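Local coordinates for conserved Archaeal protein (Sulfolobus acidocaldarius, PDB 4OPC) that uses FAD to hydrogenate the double bonds of geranylgeranyl chains, turning unsaturated archaeols into the saturated archaeols of archaeal membrane lipids, at residues K383-M395 with L407-K421. Numbering follows the deposited sequence.
Sequences KGDLHLSVADKAM and LFKLKAVAESMKKIK
L386 lies over A414, its CD2 branch 3.7 Å from A414 CB, and the same methyl leans against CD1 of L410. With CG turned anti to the backbone N, its side chain is directed at the 410-421 helix, while the thioether end of M417 closes on its CB. One turn into helix 388-395, A391 turns its methyl to the aliphatic part of K411, and L388 crosses that lysine at about a right angle, CD2 reaching both K411 CE and E415 CG. CG of K411 lies anti to its backbone N, and the bends at chi2 and chi4 then carry NZ to D392 OD1, to which it donates in a salt bridge of 3.1 Å. The oxygen is met on its syn side, 16° out of the carboxylate plane. An alanine in place of K411 would probably leave D392 without this cationic mate and uncover A391 and the CD2 side of L388. Farther along, CD2 of L410 meets A394 CB at 3.6 Å. M395, bent at chi2 and chi3, tucks CE tightly against L410 CB (3.5 Å) and beside L407 O. At the other end, K421 NZ forms a salt bridge to D385 OD1, 3.0 Å away, also syn but 22° off plane, with K421 CE resting near K383 O. A water accepts from L386 N and can donate to A414 O, linking the loop backbone to the helix. G384, with positive phi, is the first residue past the end of helix 374-383, and its carbonyl accepts a hydrogen bond from S347. Helix 332-357 packs on L410 and M417, helix 434-452 on V413. The axes of helices 388-395 and 410-421 approach to 9.1 Å at 169°, forming an antiparallel helical hairpin in the C-terminal helical region, beside the lipid pocket.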
ATOM      1  N   LYS A 383       9.117  11.842   1.528  1.00 31.41           N
ATOM      2  CA  LYS A 383       9.476  12.421   0.240  1.00 32.98           C
ATOM      3  C   LYS A 383      10.294  11.466  -0.625  1.00 32.05           C
ATOM      4  O   LYS A 383      10.428  11.672  -1.830  1.00 34.32           O
ATOM      5  CB  LYS A 383      10.214  13.746   0.434  1.00 34.43           C
ATOM      6  CG  LYS A 383       9.449  14.742   1.284  1.00 40.44           C
ATOM      7  CD  LYS A 383      10.049  16.133   1.187  1.00 45.64           C
ATOM      8  CE  LYS A 383       9.330  17.097   2.109  1.00 47.98           C
ATOM      9  NZ  LYS A 383       9.880  18.477   2.000  1.00 61.91           N
ATOM     10  N   GLY A 384      10.816  10.413  -0.009  1.00 29.26           N
ATOM     11  CA  GLY A 384      11.660   9.457  -0.708  1.00 28.41           C
ATOM     12  C   GLY A 384      13.049   9.993  -0.972  1.00 35.01           C
ATOM     13  O   GLY A 384      13.759   9.504  -1.848  1.00 35.42           O
ATOM     14  N   ASP A 385      13.444  11.001  -0.208  1.00 30.16           N
ATOM     15  CA  ASP A 385      14.741  11.627  -0.410  1.00 29.24           C
ATOM     16  C   ASP A 385      15.717  11.276   0.692  1.00 27.45           C
ATOM     17  O   ASP A 385      15.395  11.320   1.877  1.00 27.25           O
ATOM     18  CB  ASP A 385      14.597  13.145  -0.503  1.00 31.73           C
ATOM     19  CG  ASP A 385      13.866  13.580  -1.748  1.00 43.04           C
ATOM     20  OD1 ASP A 385      13.887  12.822  -2.741  1.00 41.66           O
ATOM     21  OD2 ASP A 385      13.277  14.680  -1.737  1.00 49.48           O
ATOM     22  N   LEU A 386      16.918  10.906   0.283  1.00 27.50           N
ATOM     23  CA  LEU A 386      18.015  10.720   1.207  1.00 25.73           C
ATOM     24  C   LEU A 386      19.137  11.564   0.642  1.00 37.73           C
ATOM     25  O   LEU A 386      19.832  11.143  -0.278  1.00 33.67           O
ATOM     26  CB  LEU A 386      18.418   9.249   1.280  1.00 27.59           C
ATOM     27  CG  LEU A 386      19.658   8.930   2.112  1.00 33.92           C
ATOM     28  CD1 LEU A 386      19.493   9.457   3.525  1.00 41.05           C
ATOM     29  CD2 LEU A 386      19.915   7.431   2.122  1.00 32.25           C
ATOM     30  N   HIS A 387      19.279  12.779   1.162  1.00 30.15           N
ATOM     31  CA  HIS A 387      20.170  13.751   0.550  1.00 30.68           C
ATOM     32  C   HIS A 387      21.612  13.294   0.697  1.00 36.04           C
ATOM     33  O   HIS A 387      21.993  12.771   1.745  1.00 31.63           O
ATOM     34  CB  HIS A 387      19.945  15.147   1.137  1.00 32.61           C
ATOM     35  CG  HIS A 387      18.550  15.658   0.943  1.00 35.97           C
ATOM     36  ND1 HIS A 387      18.081  16.093  -0.277  1.00 54.11           N
ATOM     37  CD2 HIS A 387      17.516  15.775   1.808  1.00 46.60           C
ATOM     38  CE1 HIS A 387      16.821  16.472  -0.152  1.00 45.38           C
ATOM     39  NE2 HIS A 387      16.453  16.286   1.102  1.00 39.41           N
ATOM     40  N   LEU A 388      22.390  13.469  -0.370  1.00 39.63           N
ATOM     41  CA  LEU A 388      23.788  13.038  -0.407  1.00 38.16           C
ATOM     42  C   LEU A 388      24.553  13.593   0.787  1.00 41.20           C
ATOM     43  O   LEU A 388      25.430  12.930   1.338  1.00 37.82           O
ATOM     44  CB  LEU A 388      24.446  13.466  -1.719  1.00 36.18           C
ATOM     45  CG  LEU A 388      23.848  12.890  -3.007  1.00 36.71           C
ATOM     46  CD1 LEU A 388      24.591  13.404  -4.230  1.00 37.08           C
ATOM     47  CD2 LEU A 388      23.860  11.366  -2.976  1.00 42.95           C
ATOM     48  N   SER A 389      24.184  14.804   1.190  1.00 32.53           N
ATOM     49  CA  SER A 389      24.725  15.456   2.381  1.00 32.91           C
ATOM     50  C   SER A 389      24.514  14.657   3.669  1.00 40.13           C
ATOM     51  O   SER A 389      25.461  14.402   4.409  1.00 36.47           O
ATOM     52  CB  SER A 389      24.098  16.838   2.542  1.00 43.33           C
ATOM     53  OG  SER A 389      24.357  17.359   3.834  1.00 64.81           O
ATOM     54  N   VAL A 390      23.264  14.288   3.943  1.00 32.17           N
ATOM     55  CA  VAL A 390      22.911  13.494   5.118  1.00 30.09           C
ATOM     56  C   VAL A 390      23.641  12.155   5.078  1.00 25.52           C
ATOM     57  O   VAL A 390      24.067  11.619   6.110  1.00 24.39           O
ATOM     58  CB  VAL A 390      21.373  13.269   5.188  1.00 26.83           C
ATOM     59  CG1 VAL A 390      21.004  12.248   6.265  1.00 24.79           C
ATOM     60  CG2 VAL A 390      20.661  14.589   5.432  1.00 33.14           C
ATOM     61  N   ALA A 391      23.799  11.625   3.871  1.00 25.46           N
ATOM     62  CA  ALA A 391      24.563  10.404   3.672  1.00 24.85           C
ATOM     63  C   ALA A 391      26.021  10.606   4.090  1.00 25.41           C
ATOM     64  O   ALA A 391      26.592   9.744   4.755  1.00 26.06           O
ATOM     65  CB  ALA A 391      24.475   9.945   2.221  1.00 32.46           C
ATOM     66  N   ASP A 392      26.604  11.748   3.727  1.00 27.71           N
ATOM     67  CA  ASP A 392      27.993  12.032   4.081  1.00 27.65           C
ATOM     68  C   ASP A 392      28.182  12.091   5.592  1.00 35.79           C
ATOM     69  O   ASP A 392      29.136  11.533   6.126  1.00 26.77           O
ATOM     70  CB  ASP A 392      28.474  13.335   3.432  1.00 30.31           C
ATOM     71  CG  ASP A 392      28.787  13.173   1.952  1.00 35.32           C
ATOM     72  OD1 ASP A 392      28.962  12.022   1.495  1.00 36.38           O
ATOM     73  OD2 ASP A 392      28.863  14.201   1.247  1.00 42.60           O
ATOM     74  N   LYS A 393      27.261  12.762   6.279  1.00 27.19           N
ATOM     75  CA  LYS A 393      27.296  12.838   7.736  1.00 26.79           C
ATOM     76  C   LYS A 393      27.196  11.450   8.358  1.00 24.58           C
ATOM     77  O   LYS A 393      27.914  11.127   9.310  1.00 25.53           O
ATOM     78  CB  LYS A 393      26.174  13.750   8.250  1.00 28.36           C
ATOM     79  CG  LYS A 393      26.002  13.754   9.758  1.00 35.28           C
ATOM     80  CD  LYS A 393      27.258  14.220  10.474  1.00 42.16           C
ATOM     81  CE  LYS A 393      27.044  14.250  11.980  1.00 56.42           C
ATOM     82  NZ  LYS A 393      25.968  15.207  12.363  1.00 57.55           N
ATOM     83  N   ALA A 394      26.298  10.635   7.816  1.00 23.24           N
ATOM     84  CA  ALA A 394      26.126   9.258   8.267  1.00 21.38           C
ATOM     85  C   ALA A 394      27.434   8.474   8.161  1.00 23.14           C
ATOM     86  O   ALA A 394      27.803   7.720   9.069  1.00 23.38           O
ATOM     87  CB  ALA A 394      25.047   8.583   7.449  1.00 20.49           C
ATOM     88  N   MET A 395      28.137   8.647   7.049  1.00 23.47           N
ATOM     89  CA  MET A 395      29.386   7.925   6.839  1.00 23.05           C
ATOM     90  C   MET A 395      30.463   8.352   7.822  1.00 23.61           C
ATOM     91  O   MET A 395      31.262   7.535   8.283  1.00 25.48           O
ATOM     92  CB  MET A 395      29.854   8.063   5.390  1.00 26.59           C
ATOM     93  CG  MET A 395      28.863   7.489   4.374  1.00 27.61           C
ATOM     94  SD  MET A 395      28.503   5.721   4.544  1.00 33.11           S
ATOM     95  CE  MET A 395      27.163   5.679   5.735  1.00 34.61           C
ATOM     96  N   LEU A 407      26.309  -1.085   6.154  1.00 18.10           N
ATOM     97  CA  LEU A 407      26.035   0.323   6.434  1.00 17.79           C
ATOM     98  C   LEU A 407      26.904   1.250   5.591  1.00 18.67           C
ATOM     99  O   LEU A 407      26.477   2.346   5.248  1.00 19.32           O
ATOM    100  CB  LEU A 407      26.264   0.637   7.908  1.00 18.77           C
ATOM    101  CG  LEU A 407      25.206   0.079   8.858  1.00 17.70           C
ATOM    102  CD1 LEU A 407      25.720   0.277  10.278  1.00 20.55           C
ATOM    103  CD2 LEU A 407      23.859   0.756   8.646  1.00 17.68           C
ATOM    104  N   PHE A 408      28.114   0.810   5.257  1.00 17.88           N
ATOM    105  CA  PHE A 408      29.042   1.641   4.498  1.00 18.95           C
ATOM    106  C   PHE A 408      28.598   1.878   3.054  1.00 19.00           C
ATOM    107  O   PHE A 408      29.229   2.655   2.343  1.00 22.62           O
ATOM    108  CB  PHE A 408      30.461   1.059   4.532  1.00 20.26           C
ATOM    109  CG  PHE A 408      31.112   1.122   5.893  1.00 20.51           C
ATOM    110  CD1 PHE A 408      31.643   2.311   6.370  1.00 22.58           C
ATOM    111  CD2 PHE A 408      31.199  -0.011   6.692  1.00 20.62           C
ATOM    112  CE1 PHE A 408      32.247   2.374   7.628  1.00 24.26           C
ATOM    113  CE2 PHE A 408      31.796   0.039   7.951  1.00 20.74           C
ATOM    114  CZ  PHE A 408      32.320   1.232   8.418  1.00 22.86           C
ATOM    115  N   LYS A 409      27.539   1.205   2.621  1.00 19.89           N
ATOM    116  CA  LYS A 409      27.010   1.405   1.275  1.00 23.65           C
ATOM    117  C   LYS A 409      25.934   2.472   1.219  1.00 25.79           C
ATOM    118  O   LYS A 409      25.306   2.657   0.177  1.00 23.37           O
ATOM    119  CB  LYS A 409      26.467   0.095   0.711  1.00 24.64           C
ATOM    120  CG  LYS A 409      27.584  -0.855   0.291  1.00 29.23           C
ATOM    121  CD  LYS A 409      27.037  -2.211  -0.089  1.00 29.83           C
ATOM    122  CE  LYS A 409      28.122  -3.111  -0.649  1.00 31.40           C
ATOM    123  NZ  LYS A 409      28.661  -2.600  -1.946  1.00 26.93           N
ATOM    124  N   LEU A 410      25.732   3.189   2.321  1.00 19.23           N
ATOM    125  CA  LEU A 410      24.582   4.092   2.404  1.00 19.54           C
ATOM    126  C   LEU A 410      24.676   5.223   1.377  1.00 20.09           C
ATOM    127  O   LEU A 410      23.653   5.663   0.835  1.00 20.38           O
ATOM    128  CB  LEU A 410      24.438   4.667   3.812  1.00 20.93           C
ATOM    129  CG  LEU A 410      23.221   5.586   3.982  1.00 20.69           C
ATOM    130  CD1 LEU A 410      21.946   4.785   3.757  1.00 22.79           C
ATOM    131  CD2 LEU A 410      23.215   6.256   5.346  1.00 31.17           C
ATOM    132  N   LYS A 411      25.885   5.705   1.111  1.00 23.02           N
ATOM    133  CA  LYS A 411      26.060   6.751   0.118  1.00 24.22           C
ATOM    134  C   LYS A 411      25.623   6.281  -1.260  1.00 23.58           C
ATOM    135  O   LYS A 411      24.918   6.993  -1.978  1.00 24.73           O
ATOM    136  CB  LYS A 411      27.519   7.192   0.062  1.00 26.34           C
ATOM    137  CG  LYS A 411      27.794   8.216  -1.021  1.00 31.94           C
ATOM    138  CD  LYS A 411      26.951   9.463  -0.819  1.00 44.59           C
ATOM    139  CE  LYS A 411      27.398  10.588  -1.739  1.00 48.36           C
ATOM    140  NZ  LYS A 411      28.781  11.044  -1.418  1.00 45.07           N
ATOM    141  N   ALA A 412      26.035   5.075  -1.630  1.00 22.83           N
ATOM    142  CA  ALA A 412      25.631   4.496  -2.909  1.00 24.12           C
ATOM    143  C   ALA A 412      24.120   4.273  -2.968  1.00 21.23           C
ATOM    144  O   ALA A 412      23.501   4.430  -4.021  1.00 23.88           O
ATOM    145  CB  ALA A 412      26.361   3.190  -3.153  1.00 26.59           C
ATOM    146  N   VAL A 413      23.530   3.888  -1.841  1.00 16.80           N
ATOM    147  CA  VAL A 413      22.094   3.703  -1.762  1.00 16.98           C
ATOM    148  C   VAL A 413      21.397   5.028  -2.063  1.00 16.31           C
ATOM    149  O   VAL A 413      20.458   5.076  -2.867  1.00 16.94           O
ATOM    150  CB  VAL A 413      21.687   3.180  -0.382  1.00 16.31           C
ATOM    151  CG1 VAL A 413      20.188   3.161  -0.253  1.00 17.09           C
ATOM    152  CG2 VAL A 413      22.237   1.780  -0.181  1.00 19.05           C
ATOM    153  N   ALA A 414      21.874   6.102  -1.442  1.00 18.05           N
ATOM    154  CA  ALA A 414      21.316   7.431  -1.690  1.00 18.85           C
ATOM    155  C   ALA A 414      21.429   7.837  -3.158  1.00 23.81           C
ATOM    156  O   ALA A 414      20.513   8.457  -3.706  1.00 22.13           O
ATOM    157  CB  ALA A 414      21.974   8.462  -0.790  1.00 22.18           C
ATOM    158  N   GLU A 415      22.536   7.466  -3.793  1.00 22.16           N
ATOM    159  CA  GLU A 415      22.748   7.760  -5.207  1.00 23.19           C
ATOM    160  C   GLU A 415      21.739   7.009  -6.066  1.00 22.61           C
ATOM    161  O   GLU A 415      21.166   7.579  -6.994  1.00 24.61           O
ATOM    162  CB  GLU A 415      24.181   7.410  -5.624  1.00 25.87           C
ATOM    163  CG  GLU A 415      25.235   8.348  -5.047  1.00 34.01           C
ATOM    164  CD  GLU A 415      26.648   7.799  -5.161  1.00 56.93           C
ATOM    165  OE1 GLU A 415      26.817   6.645  -5.612  1.00 39.81           O
ATOM    166  OE2 GLU A 415      27.594   8.526  -4.793  1.00 47.60           O
ATOM    167  N   SER A 416      21.527   5.731  -5.764  1.00 19.70           N
ATOM    168  CA  SER A 416      20.567   4.932  -6.522  1.00 20.16           C
ATOM    169  C   SER A 416      19.142   5.443  -6.320  1.00 19.36           C
ATOM    170  O   SER A 416      18.343   5.461  -7.264  1.00 19.67           O
ATOM    171  CB  SER A 416      20.657   3.450  -6.138  1.00 22.44           C
ATOM    172  OG  SER A 416      21.876   2.893  -6.604  1.00 25.64           O
ATOM    173  N   MET A 417      18.812   5.847  -5.093  1.00 17.57           N
ATOM    174  CA  MET A 417      17.510   6.456  -4.818  1.00 16.75           C
ATOM    175  C   MET A 417      17.260   7.702  -5.657  1.00 21.04           C
ATOM    176  O   MET A 417      16.198   7.845  -6.263  1.00 21.92           O
ATOM    177  CB  MET A 417      17.353   6.783  -3.332  1.00 17.21           C
ATOM    178  CG  MET A 417      17.304   5.544  -2.432  1.00 17.01           C
ATOM    179  SD  MET A 417      17.386   5.920  -0.671  1.00 17.01           S
ATOM    180  CE  MET A 417      15.885   6.866  -0.435  1.00 19.30           C
ATOM    181  N   LYS A 418      18.235   8.598  -5.687  1.00 21.09           N
ATOM    182  CA  LYS A 418      18.128   9.811  -6.480  1.00 21.99           C
ATOM    183  C   LYS A 418      17.954   9.470  -7.956  1.00 29.03           C
ATOM    184  O   LYS A 418      17.122  10.061  -8.642  1.00 27.76           O
ATOM    185  CB  LYS A 418      19.373  10.681  -6.264  1.00 23.10           C
ATOM    186  CG  LYS A 418      19.406  11.964  -7.081  1.00 34.61           C
ATOM    187  CD  LYS A 418      20.585  12.837  -6.656  1.00 49.81           C
ATOM    188  CE  LYS A 418      20.759  14.032  -7.582  1.00 55.76           C
ATOM    189  NZ  LYS A 418      19.488  14.792  -7.751  1.00 61.17           N
ATOM    190  N   LYS A 419      18.719   8.490  -8.430  1.00 20.03           N
ATOM    191  CA  LYS A 419      18.665   8.075  -9.826  1.00 23.47           C
ATOM    192  C   LYS A 419      17.290   7.535 -10.220  1.00 19.41           C
ATOM    193  O   LYS A 419      16.737   7.908 -11.259  1.00 21.95           O
ATOM    194  CB  LYS A 419      19.731   7.018 -10.119  1.00 28.49           C
ATOM    195  CG  LYS A 419      19.685   6.513 -11.547  1.00 34.84           C
ATOM    196  CD  LYS A 419      21.002   5.906 -11.988  1.00 41.18           C
ATOM    197  CE  LYS A 419      20.989   5.633 -13.489  1.00 43.63           C
ATOM    198  NZ  LYS A 419      22.272   5.053 -13.970  1.00 56.16           N
ATOM    199  N   ILE A 420      16.737   6.645  -9.408  1.00 17.03           N
ATOM    200  CA  ILE A 420      15.428   6.105  -9.731  1.00 16.78           C
ATOM    201  C   ILE A 420      14.346   7.187  -9.596  1.00 20.86           C
ATOM    202  O   ILE A 420      13.424   7.239 -10.407  1.00 19.01           O
ATOM    203  CB  ILE A 420      15.121   4.807  -8.944  1.00 16.65           C
ATOM    204  CG1 ILE A 420      14.068   3.968  -9.673  1.00 19.68           C
ATOM    205  CG2 ILE A 420      14.706   5.112  -7.514  1.00 20.10           C
ATOM    206  CD1 ILE A 420      13.831   2.610  -9.035  1.00 20.85           C
ATOM    207  N   LYS A 421      14.489   8.084  -8.624  1.00 19.28           N
ATOM    208  CA  LYS A 421      13.499   9.144  -8.450  1.00 24.09           C
ATOM    209  C   LYS A 421      13.449  10.014  -9.700  1.00 26.66           C
ATOM    210  O   LYS A 421      12.366  10.347 -10.191  1.00 26.22           O
ATOM    211  CB  LYS A 421      13.796  10.002  -7.222  1.00 26.20           C
ATOM    212  CG  LYS A 421      12.654  10.940  -6.842  1.00 38.48           C
ATOM    213  CD  LYS A 421      12.046  10.567  -5.502  1.00 50.33           C
ATOM    214  CE  LYS A 421      11.051  11.609  -5.032  1.00 54.39           C
ATOM    215  NZ  LYS A 421      11.699  12.922  -4.786  1.00 49.96           N
TER
HETATM  216  O   HOH W   1      18.263  10.269  -2.403  1.00 43.46           O